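Local coordinates for protein PtLCIB4 H88A mutant (Phaeodactylum tricornutum, PDB 5B5Z) that probably interconverts carbon dioxide and bicarbonate as a zinc-dependent member of the LCIB group of beta-carbonic anhydrases, at residues T56-D61 with P66-F71; Q147-A152 with A197-A202; I244-P249 with F255-R260. All coordinates share one frame; numbering follows the deposited sequence.

Contact 1: T56-D61 with P66-F71. With ZN (zinc ion), chain C.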
loop_
_atom_site.group_PDB
_atom_site.type_symbol
_atom_site.label_atom_id
_atom_site.label_comp_id
_atom_site.label_asym_id
_atom_site.label_seq_id
_atom_site.Cartn_x
_atom_site.Cartn_y
_atom_site.Cartn_z
ATOM N N THR A 56 3.757 7.398 -2.475
ATOM C CA THR A 56 2.462 7.840 -1.939
ATOM C C THR A 56 2.278 7.385 -0.490
ATOM O O THR A 56 2.823 6.361 -0.066
ATOM C CB THR A 56 1.273 7.313 -2.764
ATOM O OG1 THR A 56 1.147 5.897 -2.589
ATOM C CG2 THR A 56 1.425 7.632 -4.263
ATOM N N SER A 57 1.510 8.172 0.255
ATOM C CA SER A 57 0.998 7.758 1.555
ATOM C C SER A 57 -0.492 8.091 1.559
ATOM O O SER A 57 -0.917 9.203 1.912
ATOM C CB SER A 57 1.736 8.455 2.704
ATOM O OG SER A 57 1.331 7.911 3.963
ATOM N N LEU A 58 -1.260 7.127 1.084
ATOM C CA LEU A 58 -2.707 7.254 0.939
ATOM C C LEU A 58 -3.379 6.047 1.579
ATOM O O LEU A 58 -2.720 5.030 1.838
ATOM C CB LEU A 58 -3.090 7.361 -0.542
ATOM C CG LEU A 58 -2.450 8.535 -1.304
ATOM C CD1 LEU A 58 -2.638 8.406 -2.838
ATOM C CD2 LEU A 58 -3.000 9.871 -0.800
ATOM N N CYS A 59 -4.685 6.137 1.832
ATOM C CA CYS A 59 -5.379 5.035 2.506
ATOM C C CYS A 59 -5.367 3.768 1.646
ATOM O O CYS A 59 -5.386 3.819 0.401
ATOM C CB CYS A 59 -6.837 5.420 2.850
ATOM S SG CYS A 59 -7.695 4.159 3.839
ATOM N N SER A 60 -5.340 2.633 2.325
ATOM C CA SER A 60 -5.355 1.331 1.678
ATOM C C SER A 60 -6.656 1.063 0.913
ATOM O O SER A 60 -6.702 0.188 0.061
ATOM C CB SER A 60 -5.110 0.273 2.742
ATOM O OG SER A 60 -5.865 0.569 3.893
ATOM N N ASP A 61 -7.718 1.804 1.243
ATOM C CA ASP A 61 -9.006 1.730 0.531
ATOM C C ASP A 61 -8.852 1.764 -1.010
ATOM O O ASP A 61 -8.098 2.580 -1.541
ATOM C CB ASP A 61 -9.870 2.902 1.020
ATOM C CG ASP A 61 -11.344 2.763 0.674
ATOM O OD1 ASP A 61 -11.688 2.171 -0.380
ATOM O OD2 ASP A 61 -12.161 3.329 1.453
ATOM N N PRO A 66 -7.261 5.780 -7.938
ATOM C CA PRO A 66 -7.171 6.653 -9.125
ATOM C C PRO A 66 -6.119 7.759 -9.047
ATOM O O PRO A 66 -5.502 8.096 -10.059
ATOM C CB PRO A 66 -8.574 7.262 -9.205
ATOM C CG PRO A 66 -9.448 6.214 -8.613
ATOM C CD PRO A 66 -8.656 5.674 -7.466
ATOM N N LEU A 67 -5.897 8.300 -7.857
ATOM C CA LEU A 67 -4.898 9.343 -7.673
ATOM C C LEU A 67 -3.480 8.810 -7.911
ATOM O O LEU A 67 -2.657 9.469 -8.548
ATOM C CB LEU A 67 -5.025 9.942 -6.265
ATOM C CG LEU A 67 -4.087 11.103 -5.930
ATOM C CD1 LEU A 67 -4.228 12.225 -6.922
ATOM C CD2 LEU A 67 -4.311 11.592 -4.504
ATOM N N GLU A 68 -3.209 7.612 -7.413
ATOM C CA GLU A 68 -1.926 6.964 -7.648
ATOM C C GLU A 68 -1.718 6.681 -9.126
ATOM O O GLU A 68 -0.615 6.871 -9.643
ATOM C CB GLU A 68 -1.822 5.658 -6.857
ATOM C CG GLU A 68 -1.975 5.864 -5.367
ATOM C CD GLU A 68 -1.767 4.585 -4.585
ATOM O OE1 GLU A 68 -2.146 3.511 -5.110
ATOM O OE2 GLU A 68 -1.197 4.659 -3.469
ATOM N N GLN A 69 -2.772 6.208 -9.789
ATOM C CA GLN A 69 -2.702 5.920 -11.218
ATOM C C GLN A 69 -2.444 7.189 -12.024
ATOM O O GLN A 69 -1.648 7.180 -12.961
ATOM C CB GLN A 69 -3.979 5.240 -11.695
ATOM C CG GLN A 69 -4.117 3.808 -11.201
ATOM C CD GLN A 69 -5.454 3.199 -11.573
ATOM O OE1 GLN A 69 -6.263 3.823 -12.263
ATOM N NE2 GLN A 69 -5.688 1.965 -11.132
ATOM N N ASP A 70 -3.093 8.285 -11.649
ATOM C CA ASP A 70 -2.940 9.528 -12.406
ATOM C C ASP A 70 -1.522 10.108 -12.306
ATOM O O ASP A 70 -0.940 10.551 -13.302
ATOM C CB ASP A 70 -3.973 10.553 -11.941
ATOM C CG ASP A 70 -5.392 10.168 -12.323
ATOM O OD1 ASP A 70 -5.575 9.318 -13.225
ATOM O OD2 ASP A 70 -6.339 10.720 -11.717
ATOM N N PHE A 71 -0.934 10.085 -11.115
ATOM C CA PHE A 71 0.463 10.495 -10.990
ATOM C C PHE A 71 1.414 9.461 -11.593
ATOM O O PHE A 71 2.487 9.804 -12.072
ATOM C CB PHE A 71 0.828 10.746 -9.517
ATOM C CG PHE A 71 0.532 12.146 -9.056
ATOM C CD1 PHE A 71 1.313 13.211 -9.494
ATOM C CD2 PHE A 71 -0.512 12.407 -8.188
ATOM C CE1 PHE A 71 1.057 14.503 -9.078
ATOM C CE2 PHE A 71 -0.768 13.705 -7.774
ATOM C CZ PHE A 71 0.014 14.753 -8.226
HETATM ZN ZN ZN C . -9.708 5.170 4.079
HETATM O O HOH W 1 -11.237 4.047 3.792
#
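Leu58 lays its CD1 methyl against the aliphatic part of Glu68, CD1 lying 3.6 Å from Glu68 CG, the two side chains sliding past each other in opposite directions. The same methyl also meets Leu67 CD2 at 4.0 Å, with the two leucines crossing at about a right angle. The chain at the end of strand 52-57 thus packs on helix 65-75, within the beta-alpha-beta unit completed by strand 79-80. The polar bond lies two residues back along the chain: Thr56 OG1 donates to Glu68 OE2 over 2.8 Å, reaching the oxygen on its anti side and 34° out of the carboxylate plane. Glu68 gets there by staying extended beyond CG (chi2 -176°), which carries the carboxylate off the helix to the threonine while CG stays beside the leucine. Its other oxygen, OE1, is engaged in a salt bridge with Arg65, so both ends of the carboxylate are held and its rotation is restricted. Beyond Leu58 the chain enters the metal site. Cys59 SG binds the zinc ion at 2.3 Å alongside His115 and Cys139, and a water completes the coordination at 1.9 Å from the metal. That water donates to Asp61 OD2 over 2.6 Å, and the same oxygen forms a salt bridge with Arg129. The backbone N of Asp61 in turn donates to Cys59 SG at 3.5 Å, nearly straight at 173°. Buried between Thr56 OG1 and Arg65, the Glu68 carboxylate probably keeps its charge, offset by the arginine.

Contact 2: Q147-A152 with A197-A202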
loop_
_atom_site.group_PDB
_atom_site.type_symbol
_atom_site.label_atom_id
_atom_site.label_comp_id
_atom_site.label_asym_id
_atom_site.label_seq_id
_atom_site.Cartn_x
_atom_site.Cartn_y
_atom_site.Cartn_z
ATOM N N GLN A 147 -15.211 7.715 15.979
ATOM C CA GLN A 147 -16.256 7.250 16.889
ATOM C C GLN A 147 -15.667 6.840 18.230
ATOM O O GLN A 147 -16.146 7.263 19.281
ATOM C CB GLN A 147 -17.036 6.085 16.265
ATOM C CG GLN A 147 -18.023 6.530 15.201
ATOM C CD GLN A 147 -18.515 5.397 14.313
ATOM O OE1 GLN A 147 -17.928 4.312 14.279
ATOM N NE2 GLN A 147 -19.606 5.648 13.586
ATOM N N ALA A 148 -14.607 6.037 18.194
ATOM C CA ALA A 148 -13.957 5.575 19.413
ATOM C C ALA A 148 -13.377 6.708 20.270
ATOM O O ALA A 148 -13.549 6.718 21.496
ATOM C CB ALA A 148 -12.870 4.576 19.062
ATOM N N VAL A 149 -12.698 7.674 19.652
ATOM C CA VAL A 149 -12.051 8.709 20.462
ATOM C C VAL A 149 -13.054 9.761 20.945
ATOM O O VAL A 149 -12.857 10.348 22.009
ATOM C CB VAL A 149 -10.881 9.427 19.725
ATOM C CG1 VAL A 149 -9.796 8.434 19.329
ATOM C CG2 VAL A 149 -11.375 10.224 18.537
ATOM N N THR A 150 -14.124 10.000 20.195
ATOM C CA THR A 150 -15.083 11.002 20.647
ATOM C C THR A 150 -15.995 10.415 21.709
ATOM O O THR A 150 -16.423 11.126 22.617
ATOM C CB THR A 150 -15.943 11.592 19.502
ATOM O OG1 THR A 150 -16.709 10.566 18.854
ATOM C CG2 THR A 150 -15.052 12.289 18.482
ATOM N N GLN A 151 -16.293 9.126 21.612
ATOM C CA GLN A 151 -17.094 8.496 22.661
ATOM C C GLN A 151 -16.326 8.472 23.979
ATOM O O GLN A 151 -16.888 8.754 25.045
ATOM C CB GLN A 151 -17.513 7.092 22.245
ATOM C CG GLN A 151 -18.624 7.105 21.225
ATOM C CD GLN A 151 -19.023 5.722 20.774
ATOM O OE1 GLN A 151 -18.488 4.724 21.254
ATOM N NE2 GLN A 151 -19.971 5.654 19.844
ATOM N N ALA A 152 -15.040 8.160 23.902
ATOM C CA ALA A 152 -14.177 8.177 25.076
ATOM C C ALA A 152 -14.047 9.589 25.643
ATOM O O ALA A 152 -14.027 9.782 26.860
ATOM C CB ALA A 152 -12.814 7.618 24.734
ATOM N N ALA A 197 -11.904 16.603 20.975
ATOM C CA ALA A 197 -12.769 17.754 21.251
ATOM C C ALA A 197 -13.269 18.381 19.951
ATOM O O ALA A 197 -14.466 18.625 19.792
ATOM C CB ALA A 197 -12.029 18.791 22.096
ATOM N N THR A 198 -12.347 18.613 19.016
ATOM C CA THR A 198 -12.689 19.198 17.722
ATOM C C THR A 198 -13.772 18.394 17.017
ATOM O O THR A 198 -14.735 18.945 16.478
ATOM C CB THR A 198 -11.459 19.277 16.794
ATOM O OG1 THR A 198 -10.430 20.052 17.422
ATOM C CG2 THR A 198 -11.836 19.895 15.450
ATOM N N LEU A 199 -13.601 17.078 17.021
ATOM C CA LEU A 199 -14.523 16.192 16.333
ATOM C C LEU A 199 -15.890 16.129 17.007
ATOM O O LEU A 199 -16.921 16.084 16.337
ATOM C CB LEU A 199 -13.922 14.793 16.243
ATOM C CG LEU A 199 -12.656 14.678 15.397
ATOM C CD1 LEU A 199 -12.091 13.273 15.529
ATOM C CD2 LEU A 199 -12.920 15.040 13.935
ATOM N N SER A 200 -15.903 16.135 18.334
ATOM C CA SER A 200 -17.172 16.072 19.040
ATOM C C SER A 200 -17.949 17.388 18.906
ATOM O O SER A 200 -19.175 17.373 18.886
ATOM C CB SER A 200 -16.956 15.713 20.507
ATOM O OG SER A 200 -15.895 16.460 21.062
ATOM N N GLU A 201 -17.239 18.505 18.760
ATOM C CA GLU A 201 -17.883 19.819 18.647
ATOM C C GLU A 201 -18.292 20.168 17.213
ATOM O O GLU A 201 -19.033 21.123 16.982
ATOM C CB GLU A 201 -16.953 20.904 19.191
ATOM C CG GLU A 201 -16.748 20.815 20.698
ATOM C CD GLU A 201 -15.610 21.683 21.188
ATOM O OE1 GLU A 201 -15.065 22.461 20.374
ATOM O OE2 GLU A 201 -15.248 21.578 22.380
ATOM N N ALA A 202 -17.819 19.384 16.250
ATOM C CA ALA A 202 -18.015 19.707 14.840
ATOM C C ALA A 202 -19.477 19.745 14.414
ATOM O O ALA A 202 -20.271 18.901 14.817
ATOM C CB ALA A 202 -17.256 18.709 13.977
#
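Thr150, Leu199 and Ser200 account for most of the 136 Å² buried where helix 140-154 meets helix 196-201. The threonine presents its methyl: CG2 sits 3.5 Å from Leu199 CB and 3.9 Å from the backbone N of Ser200, so it rests on the start of the leucine side chain and on the helix backbone beside it. With chi1 at 60°, CG2 lies anti to the carbonyl carbon, while OG1 is turned to its own helix and bonds the carbonyl O of Ala146. The side chains of Thr150 and Leu199 cross at about a right angle. The axes of the short helical segments are 90° apart and approach to 9.0 Å. Leu199 extends further along the same interface, where its CD1 meets Val149 CG2 at 4.3 Å; Ala146, Leu192 and Val205 also touch this leucine, placing it among several helices. Ser200 comes close through its CB, 4.4 Å from Thr150 CB, and its OG is hydrogen-bonded to the carbonyl O of Ala196. Between these two segments the contact is therefore apolar in character: both hydroxyls are engaged within their own helices, while methyl and methylene groups do the touching.

Contact 3: I244-P249 with F255-R260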
loop_
_atom_site.group_PDB
_atom_site.type_symbol
_atom_site.label_atom_id
_atom_site.label_comp_id
_atom_site.label_asym_id
_atom_site.label_seq_id
_atom_site.Cartn_x
_atom_site.Cartn_y
_atom_site.Cartn_z
ATOM N N ILE A 244 -6.123 16.623 1.053
ATOM C CA ILE A 244 -7.323 15.828 1.269
ATOM C C ILE A 244 -7.879 15.338 -0.054
ATOM O O ILE A 244 -8.225 16.126 -0.928
ATOM C CB ILE A 244 -8.423 16.642 2.009
ATOM C CG1 ILE A 244 -7.861 17.160 3.339
ATOM C CG2 ILE A 244 -9.676 15.773 2.185
ATOM C CD1 ILE A 244 -8.734 18.173 4.007
ATOM N N GLN A 245 -7.928 14.016 -0.194
ATOM C CA GLN A 245 -8.452 13.355 -1.359
ATOM C C GLN A 245 -9.974 13.236 -1.228
ATOM O O GLN A 245 -10.479 12.744 -0.215
ATOM C CB GLN A 245 -7.757 11.991 -1.475
ATOM C CG GLN A 245 -8.197 11.092 -2.565
ATOM C CD GLN A 245 -7.316 9.856 -2.624
ATOM O OE1 GLN A 245 -6.664 9.475 -1.625
ATOM N NE2 GLN A 245 -7.285 9.224 -3.784
ATOM N N ILE A 246 -10.706 13.697 -2.235
ATOM C CA ILE A 246 -12.164 13.638 -2.181
ATOM C C ILE A 246 -12.687 12.638 -3.207
ATOM O O ILE A 246 -12.532 12.824 -4.409
ATOM C CB ILE A 246 -12.787 15.029 -2.402
ATOM C CG1 ILE A 246 -12.311 15.977 -1.296
ATOM C CG2 ILE A 246 -14.312 14.939 -2.429
ATOM C CD1 ILE A 246 -12.825 17.417 -1.456
ATOM N N ASN A 247 -13.261 11.550 -2.713
ATOM C CA ASN A 247 -13.723 10.471 -3.572
ATOM C C ASN A 247 -15.198 10.645 -3.910
ATOM O O ASN A 247 -16.058 10.628 -3.028
ATOM C CB ASN A 247 -13.473 9.124 -2.898
ATOM C CG ASN A 247 -12.020 8.936 -2.528
ATOM O OD1 ASN A 247 -11.684 8.717 -1.368
ATOM N ND2 ASN A 247 -11.155 9.077 -3.500
ATOM N N THR A 248 -15.479 10.792 -5.198
ATOM C CA THR A 248 -16.816 11.129 -5.672
ATOM C C THR A 248 -17.446 9.947 -6.413
ATOM O O THR A 248 -16.755 8.979 -6.720
ATOM C CB THR A 248 -16.742 12.336 -6.604
ATOM O OG1 THR A 248 -15.898 12.000 -7.706
ATOM C CG2 THR A 248 -16.169 13.559 -5.862
ATOM N N PRO A 249 -18.761 10.013 -6.705
ATOM C CA PRO A 249 -19.378 8.941 -7.500
ATOM C C PRO A 249 -18.667 8.687 -8.840
ATOM O O PRO A 249 -17.937 9.546 -9.340
ATOM C CB PRO A 249 -20.805 9.454 -7.717
ATOM C CG PRO A 249 -21.077 10.284 -6.502
ATOM C CD PRO A 249 -19.765 10.984 -6.226
ATOM N N PHE A 255 -11.491 14.673 -6.568
ATOM C CA PHE A 255 -10.879 15.961 -6.300
ATOM C C PHE A 255 -9.781 15.830 -5.253
ATOM O O PHE A 255 -9.684 14.823 -4.541
ATOM C CB PHE A 255 -11.925 16.986 -5.827
ATOM C CG PHE A 255 -12.847 17.456 -6.920
ATOM C CD1 PHE A 255 -13.858 16.633 -7.391
ATOM C CD2 PHE A 255 -12.682 18.711 -7.488
ATOM C CE1 PHE A 255 -14.709 17.061 -8.418
ATOM C CE2 PHE A 255 -13.528 19.151 -8.508
ATOM C CZ PHE A 255 -14.536 18.319 -8.972
ATOM N N PHE A 256 -8.957 16.862 -5.173
ATOM C CA PHE A 256 -7.917 16.934 -4.165
ATOM C C PHE A 256 -7.794 18.364 -3.673
ATOM O O PHE A 256 -7.791 19.305 -4.467
ATOM C CB PHE A 256 -6.577 16.430 -4.745
ATOM C CG PHE A 256 -5.520 16.125 -3.697
ATOM C CD1 PHE A 256 -4.626 17.110 -3.263
ATOM C CD2 PHE A 256 -5.412 14.840 -3.158
ATOM C CE1 PHE A 256 -3.648 16.823 -2.304
ATOM C CE2 PHE A 256 -4.428 14.543 -2.211
ATOM C CZ PHE A 256 -3.552 15.534 -1.778
ATOM N N VAL A 257 -7.714 18.511 -2.356
ATOM C CA VAL A 257 -7.488 19.795 -1.720
ATOM C C VAL A 257 -6.036 19.904 -1.303
ATOM O O VAL A 257 -5.626 19.251 -0.355
ATOM C CB VAL A 257 -8.376 19.952 -0.470
ATOM C CG1 VAL A 257 -8.282 21.390 0.104
ATOM C CG2 VAL A 257 -9.808 19.551 -0.786
ATOM N N VAL A 258 -5.257 20.726 -1.994
ATOM C CA VAL A 258 -3.844 20.891 -1.657
ATOM C C VAL A 258 -3.639 21.751 -0.420
ATOM O O VAL A 258 -4.045 22.914 -0.387
ATOM C CB VAL A 258 -3.050 21.529 -2.810
ATOM C CG1 VAL A 258 -1.590 21.633 -2.437
ATOM C CG2 VAL A 258 -3.199 20.706 -4.052
ATOM N N ARG A 259 -2.993 21.182 0.588
ATOM C CA ARG A 259 -2.687 21.907 1.809
ATOM C C ARG A 259 -1.185 22.212 1.931
ATOM O O ARG A 259 -0.783 23.184 2.575
ATOM C CB ARG A 259 -3.168 21.096 3.010
ATOM C CG ARG A 259 -4.664 21.044 3.178
ATOM C CD ARG A 259 -5.183 22.370 3.718
ATOM N NE ARG A 259 -6.194 22.154 4.749
ATOM C CZ ARG A 259 -7.497 22.310 4.545
ATOM N NH1 ARG A 259 -7.936 22.681 3.355
ATOM N NH2 ARG A 259 -8.349 22.085 5.525
ATOM N N ARG A 260 -0.360 21.373 1.299
ATOM C CA ARG A 260 1.093 21.504 1.304
ATOM C C ARG A 260 1.621 21.198 -0.094
ATOM O O ARG A 260 1.224 20.204 -0.713
ATOM C CB ARG A 260 1.749 20.550 2.313
#
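Phe256 has the carbonyl O of Ile244 over one face of its ring, 3.7 Å above the plane and offset toward the rim, with Val258 CG2 at the edge in plane. Phe255, on the other side of the sheet, meets Thr248 CG2 at its ring edge, 4.1 Å from CD1. The third flat group, the Arg259 guanidinium, has Ile244 CD1 over one face, 4.2 Å above its plane and offset toward the rim. These groups belong to the antiparallel beta hairpin of strands 238-247 and 255-264, whose short segments run at 162° to each other. Ile244 pairs with Val257 and Ile246 with Phe255 as hydrogen-bonded pairs, and Gln245 with Phe256 is the non-hydrogen-bonded pair between them. Four backbone bonds hold this register. Ile246 N to Phe255 O is 2.8 Å, with the donor 38° out of the carbonyl plane, whereas Phe255 N reaches Ile246 O in plane. Ile244, Ile246, Phe255 and Val257 share one face, packed against helices 16-24 and 205-228; there Ile246 CD1 touches Val257 CG2 at 3.8 Å. Phe256 and Gln245 point to the opposite face, where both touch Leu67 of helix 65-75. With CG anti to the backbone N (chi1 177°) and an extended chain, Gln245 sends its amide away from Phe256, and NE2 bonds the carbonyl O of Thr64. Asn247 OD1 is hydrogen-bonded to ND1 of His115, a second-shell link to the zinc site. Arg259 and Arg260 form a classic beta bulge opposite Gly242. The same Ile244 O that lies over the ring also accepts a CA-H...O contact from Phe256 CA at 3.4 Å.

Contacts 1 and 3 are neighbours, their centres 11 Å apart, and both reach the same mixed sheet. They meet directly: Leu67 CB lies 3.4 Å from Gln245 NE2, and Leu67 CD2 lies 3.7 Å from Phe256 CD2, so helix 65-75 packs on the hairpin as well as on strand 52-57. The zinc site sits beside both: contact 1 supplies a ligand, and the side chain of Gln245 in contact 3 is about 8 Å from the metal. Contact 2 stands apart, where helix 140-154 meets helix 196-201, with its centre 28 Å from that of contact 1 and 23 Å from that of contact 3, and nearest atoms about 14 and 11 Å away. Nevertheless, helix 205-228 touches residues of both contacts 2 and 3.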